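Local coordinates for mitochondrial import inner membrane translocase subunit TIM21 (PDB 2CIU), which helps translocate transit-peptide-bearing preproteins across the mitochondrial inner membrane as part of the TIM23 complex, keeping the TOM and TIM23 complexes in close contact, at residues T8-R13 against V87-K92; V15-K20 against P100-M105. All coordinates share one frame; numbering follows the deposited sequence.

Interaction 1 of 2, residues T8-R13 against V87-K92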
# COMPACT_ATOMS: atom_id res chain seq x y z
N THR A 8 6.75 11.13 0.06
CA THR A 8 5.45 11.75 -0.13
C THR A 8 4.86 11.34 -1.48
O THR A 8 3.71 10.92 -1.55
CB THR A 8 5.56 13.29 -0.06
OG1 THR A 8 5.97 13.67 1.26
CG2 THR A 8 4.21 13.93 -0.37
N GLN A 9 5.66 11.42 -2.54
CA GLN A 9 5.17 11.03 -3.85
C GLN A 9 4.91 9.54 -3.92
O GLN A 9 3.95 9.09 -4.53
CB GLN A 9 6.16 11.45 -4.95
CG GLN A 9 6.38 12.95 -4.98
CD GLN A 9 6.98 13.48 -6.28
OE1 GLN A 9 7.56 14.56 -6.29
NE2 GLN A 9 6.81 12.74 -7.37
N LEU A 10 5.76 8.76 -3.25
CA LEU A 10 5.59 7.31 -3.26
C LEU A 10 4.25 6.94 -2.63
O LEU A 10 3.50 6.12 -3.16
CB LEU A 10 6.75 6.67 -2.49
CG LEU A 10 7.02 5.18 -2.71
CD1 LEU A 10 7.36 4.95 -4.17
CD2 LEU A 10 8.16 4.74 -1.81
N PHE A 11 3.95 7.57 -1.50
CA PHE A 11 2.70 7.34 -0.79
C PHE A 11 1.49 7.86 -1.59
O PHE A 11 0.50 7.17 -1.74
CB PHE A 11 2.73 8.02 0.57
CG PHE A 11 1.38 8.12 1.24
CD1 PHE A 11 0.77 6.99 1.79
CD2 PHE A 11 0.70 9.32 1.26
CE1 PHE A 11 -0.50 7.07 2.36
CE2 PHE A 11 -0.58 9.41 1.82
CZ PHE A 11 -1.18 8.29 2.37
N ASN A 12 1.59 9.08 -2.11
CA ASN A 12 0.47 9.64 -2.86
C ASN A 12 0.11 8.76 -4.05
O ASN A 12 -1.06 8.50 -4.34
CB ASN A 12 0.80 11.05 -3.36
CG ASN A 12 0.79 12.09 -2.24
OD1 ASN A 12 0.29 11.84 -1.14
ND2 ASN A 12 1.34 13.26 -2.53
N ARG A 13 1.13 8.29 -4.75
CA ARG A 13 0.94 7.45 -5.90
C ARG A 13 0.31 6.11 -5.52
O ARG A 13 -0.63 5.64 -6.15
CB ARG A 13 2.31 7.25 -6.55
CG ARG A 13 2.36 6.33 -7.72
CD ARG A 13 3.80 6.32 -8.18
NE ARG A 13 4.07 5.29 -9.16
CZ ARG A 13 5.30 4.90 -9.47
NH1 ARG A 13 6.34 5.46 -8.87
NH2 ARG A 13 5.48 3.96 -10.38
N VAL A 87 -1.46 -1.77 3.62
CA VAL A 87 -0.91 -1.79 2.27
C VAL A 87 0.60 -1.91 2.38
O VAL A 87 1.22 -1.21 3.17
CB VAL A 87 -1.25 -0.48 1.51
CG1 VAL A 87 -0.70 -0.53 0.09
CG2 VAL A 87 -2.76 -0.27 1.48
N HIS A 88 1.17 -2.82 1.60
CA HIS A 88 2.61 -3.02 1.59
C HIS A 88 3.10 -2.70 0.18
O HIS A 88 2.54 -3.18 -0.79
CB HIS A 88 2.95 -4.48 1.90
CG HIS A 88 4.38 -4.83 1.63
ND1 HIS A 88 5.39 -4.64 2.55
CD2 HIS A 88 4.98 -5.30 0.50
CE1 HIS A 88 6.55 -4.97 2.00
NE2 HIS A 88 6.32 -5.37 0.76
N LEU A 89 4.15 -1.89 0.10
CA LEU A 89 4.72 -1.50 -1.18
C LEU A 89 6.24 -1.64 -1.17
O LEU A 89 6.90 -1.30 -0.19
CB LEU A 89 4.37 -0.03 -1.47
CG LEU A 89 5.05 0.67 -2.65
CD1 LEU A 89 4.59 0.03 -3.96
CD2 LEU A 89 4.70 2.17 -2.64
N GLU A 90 6.76 -2.20 -2.27
CA GLU A 90 8.19 -2.33 -2.49
C GLU A 90 8.45 -1.60 -3.81
O GLU A 90 7.81 -1.89 -4.81
CB GLU A 90 8.61 -3.79 -2.65
CG GLU A 90 10.13 -3.92 -2.79
CD GLU A 90 10.57 -5.34 -3.10
OE1 GLU A 90 9.80 -6.28 -2.85
OE2 GLU A 90 11.71 -5.51 -3.59
N ALA A 91 9.38 -0.66 -3.80
CA ALA A 91 9.72 0.08 -5.01
C ALA A 91 11.23 0.15 -5.18
O ALA A 91 11.99 -0.14 -4.25
CB ALA A 91 9.13 1.49 -4.95
N LYS A 92 11.68 0.52 -6.37
CA LYS A 92 13.11 0.65 -6.60
C LYS A 92 13.35 1.69 -7.67
O LYS A 92 12.55 1.84 -8.60
CB LYS A 92 13.72 -0.70 -7.03
CG LYS A 92 13.56 -1.08 -8.48
CD LYS A 92 14.39 -2.33 -8.78
CE LYS A 92 14.35 -2.71 -10.25
NZ LYS A 92 15.16 -3.92 -10.53
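Leu10 meets Leu89 and Ala91 where helix 6-20 lies over strand 84-92. All three side chains leave their backbones toward the opposite segment. Leu10 and Leu89 cross at an oblique angle, and the touch is between branches. Methyl CD2 of Leu89 comes up against the branch point of Leu10, with CD2 3.8 Å from Leu10 CG. The same methyl lies 4.1 Å from CD1 of Leu10. That CD1 methyl reaches on along the strand and rests on Ala91, 4.0 Å from its CB. One leucine from the helix thus bridges two strand residues that face the same way. Leu10 CG is turned away from the backbone N (chi1 -162°), which carries the branch off the helix and down to the sheet. Leu89 has a similar first torsion (chi1 171°), and its CD2 rises to meet it. The sheet is antiparallel, and the helix packs on one face of it. This fits the NTF2-like clan to which the Tim21 intermembrane-space domain belongs. The intervening Glu90 points away from the helix and hydrogen-bonds His71 through OE2. The helix-facing side of the strand is apolar and buried here. The contact rests on van der Waals packing alone and is small, with 116 Å² buried over both sides. Neighbouring groups close it in: Leu10 also touches Pro100 and Phe102, and Leu89 touches Phe102 and Ala14. On the next flank of the helix, Phe11 turns away from strand 84-92 and sets its ring edge-to-face with Phe76.

Interaction 2 of 2, residues V15-K20 against P100-M105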
# COMPACT_ATOMS: atom_id res chain seq x y z
N VAL A 15 -1.35 5.23 -2.56
CA VAL A 15 -2.67 5.30 -1.96
C VAL A 15 -3.72 5.63 -3.02
O VAL A 15 -4.87 5.18 -2.93
CB VAL A 15 -2.71 6.34 -0.79
CG1 VAL A 15 -2.65 7.76 -1.34
CG2 VAL A 15 -3.94 6.11 0.05
N SER A 16 -3.32 6.37 -4.04
CA SER A 16 -4.26 6.70 -5.11
C SER A 16 -4.65 5.45 -5.88
O SER A 16 -5.81 5.28 -6.26
CB SER A 16 -3.66 7.75 -6.04
OG SER A 16 -3.51 8.97 -5.34
N MET A 17 -3.69 4.55 -6.10
CA MET A 17 -3.97 3.30 -6.80
C MET A 17 -4.94 2.43 -6.01
O MET A 17 -5.85 1.82 -6.56
CB MET A 17 -2.69 2.50 -7.00
CG MET A 17 -1.68 3.11 -7.92
SD MET A 17 -0.21 2.07 -7.86
CE MET A 17 -0.91 0.53 -8.31
N VAL A 18 -4.71 2.36 -4.71
CA VAL A 18 -5.54 1.56 -3.83
C VAL A 18 -6.98 2.06 -3.80
O VAL A 18 -7.93 1.29 -3.92
CB VAL A 18 -4.97 1.57 -2.40
CG1 VAL A 18 -5.88 0.79 -1.45
CG2 VAL A 18 -3.56 1.01 -2.41
N GLU A 19 -7.11 3.37 -3.62
CA GLU A 19 -8.41 4.02 -3.53
C GLU A 19 -9.26 3.87 -4.78
O GLU A 19 -10.49 3.78 -4.69
CB GLU A 19 -8.20 5.50 -3.21
CG GLU A 19 -9.47 6.32 -3.15
CD GLU A 19 -9.17 7.78 -2.97
OE1 GLU A 19 -8.44 8.35 -3.81
OE2 GLU A 19 -9.65 8.37 -1.98
N LYS A 20 -8.62 3.85 -5.94
CA LYS A 20 -9.35 3.74 -7.20
C LYS A 20 -9.62 2.30 -7.63
O LYS A 20 -10.32 2.06 -8.61
CB LYS A 20 -8.59 4.46 -8.32
N PRO A 100 10.04 5.90 -9.41
CA PRO A 100 10.57 4.54 -9.23
C PRO A 100 9.60 3.47 -9.65
O PRO A 100 8.38 3.68 -9.71
CB PRO A 100 10.89 4.50 -7.74
CG PRO A 100 9.85 5.40 -7.15
CD PRO A 100 9.88 6.57 -8.11
N ASP A 101 10.14 2.29 -9.94
CA ASP A 101 9.30 1.17 -10.33
C ASP A 101 8.65 0.54 -9.11
O ASP A 101 9.27 0.43 -8.05
CB ASP A 101 10.14 0.10 -11.03
CG ASP A 101 10.72 0.58 -12.34
OD1 ASP A 101 9.97 1.15 -13.15
OD2 ASP A 101 11.94 0.35 -12.56
N PHE A 102 7.39 0.15 -9.24
CA PHE A 102 6.71 -0.54 -8.15
C PHE A 102 7.02 -2.01 -8.43
O PHE A 102 6.68 -2.53 -9.49
CB PHE A 102 5.20 -0.30 -8.19
CG PHE A 102 4.76 0.95 -7.46
CD1 PHE A 102 5.67 1.94 -7.12
CD2 PHE A 102 3.42 1.14 -7.14
CE1 PHE A 102 5.26 3.10 -6.46
CE2 PHE A 102 2.99 2.30 -6.49
CZ PHE A 102 3.91 3.28 -6.15
N ILE A 103 7.68 -2.65 -7.47
CA ILE A 103 8.08 -4.05 -7.59
C ILE A 103 7.04 -5.03 -7.05
O ILE A 103 6.82 -6.10 -7.61
CB ILE A 103 9.40 -4.28 -6.83
CG1 ILE A 103 10.51 -3.42 -7.43
CG2 ILE A 103 9.78 -5.76 -6.85
CD1 ILE A 103 11.81 -3.48 -6.66
N ASN A 104 6.39 -4.65 -5.96
CA ASN A 104 5.42 -5.52 -5.31
C ASN A 104 4.47 -4.61 -4.53
O ASN A 104 4.91 -3.66 -3.92
CB ASN A 104 6.17 -6.45 -4.34
CG ASN A 104 5.26 -7.41 -3.60
OD1 ASN A 104 5.58 -7.85 -2.48
ND2 ASN A 104 4.13 -7.75 -4.20
N MET A 105 3.18 -4.90 -4.58
CA MET A 105 2.23 -4.11 -3.82
C MET A 105 1.00 -4.94 -3.52
O MET A 105 0.37 -5.50 -4.41
CB MET A 105 1.85 -2.84 -4.59
CG MET A 105 0.93 -1.94 -3.79
SD MET A 105 0.46 -0.46 -4.73
CE MET A 105 0.04 0.59 -3.40
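The end of Met17 touches both Phe102 and Met105, joining helix 6-20 to strand 101-108. Its sulfur makes a Met-aromatic contact with the Phe102 ring, in the helix-on-sheet packing of this NTF2-clan domain. The SD atom of Met17 is 4.7 Å from the centroid of the Phe102 ring and 70° off the ring normal, an oblique approach. The touch is on one flank of the ring, where SD is 3.5 Å from Phe102 CE2. Met17 runs out straight from the helix and then bends at its last torsion (chi3 57°). Beyond the bend the CE methyl lies 4.0 Å from SD of Met105, about as near as the Met17 sulfur itself.

The better buried, inner part belongs to Met105 and Val18; the outer part has the shorter approach but is partly open to solvent. With CG turned away from the backbone N (chi1 -176°) and the chain extended, Met105 reaches the helix with its CE methyl. Ala14 and Val87 also touch it. On the outer side, Arg13 makes a cation-pi contact with the Phe102 ring. Between the two strand residues, Ile103 and Asn104 form a classic beta bulge opposite Glu90. The extra residue lets Phe102 and Met105, three positions apart, both point toward the helix. At the inner end, the CE methyl of Met105 meets the CG2 branch of Val18 at 3.8 Å.

How the interactions relate
Interactions 1 and 2 lie along one interface, with centres about 6 Å apart. Helix 6-20 supplies one side of both, its earlier turns to interaction 1 and its later turns to interaction 2. Strands 84-92 and 101-108 supply the other side as antiparallel neighbours in the sheet. They are joined directly: Glu90 O lies 2.8 Å from Ile103 N, and Lys92 O lies 2.8 Å from Asp101 N, both probable hydrogen bonds. Phe102 links the two sets of side chains, since it also touches Leu10 and Leu89. Arg13 adds a polar tie beside them, donating from NH1 to the Pro100 carbonyl.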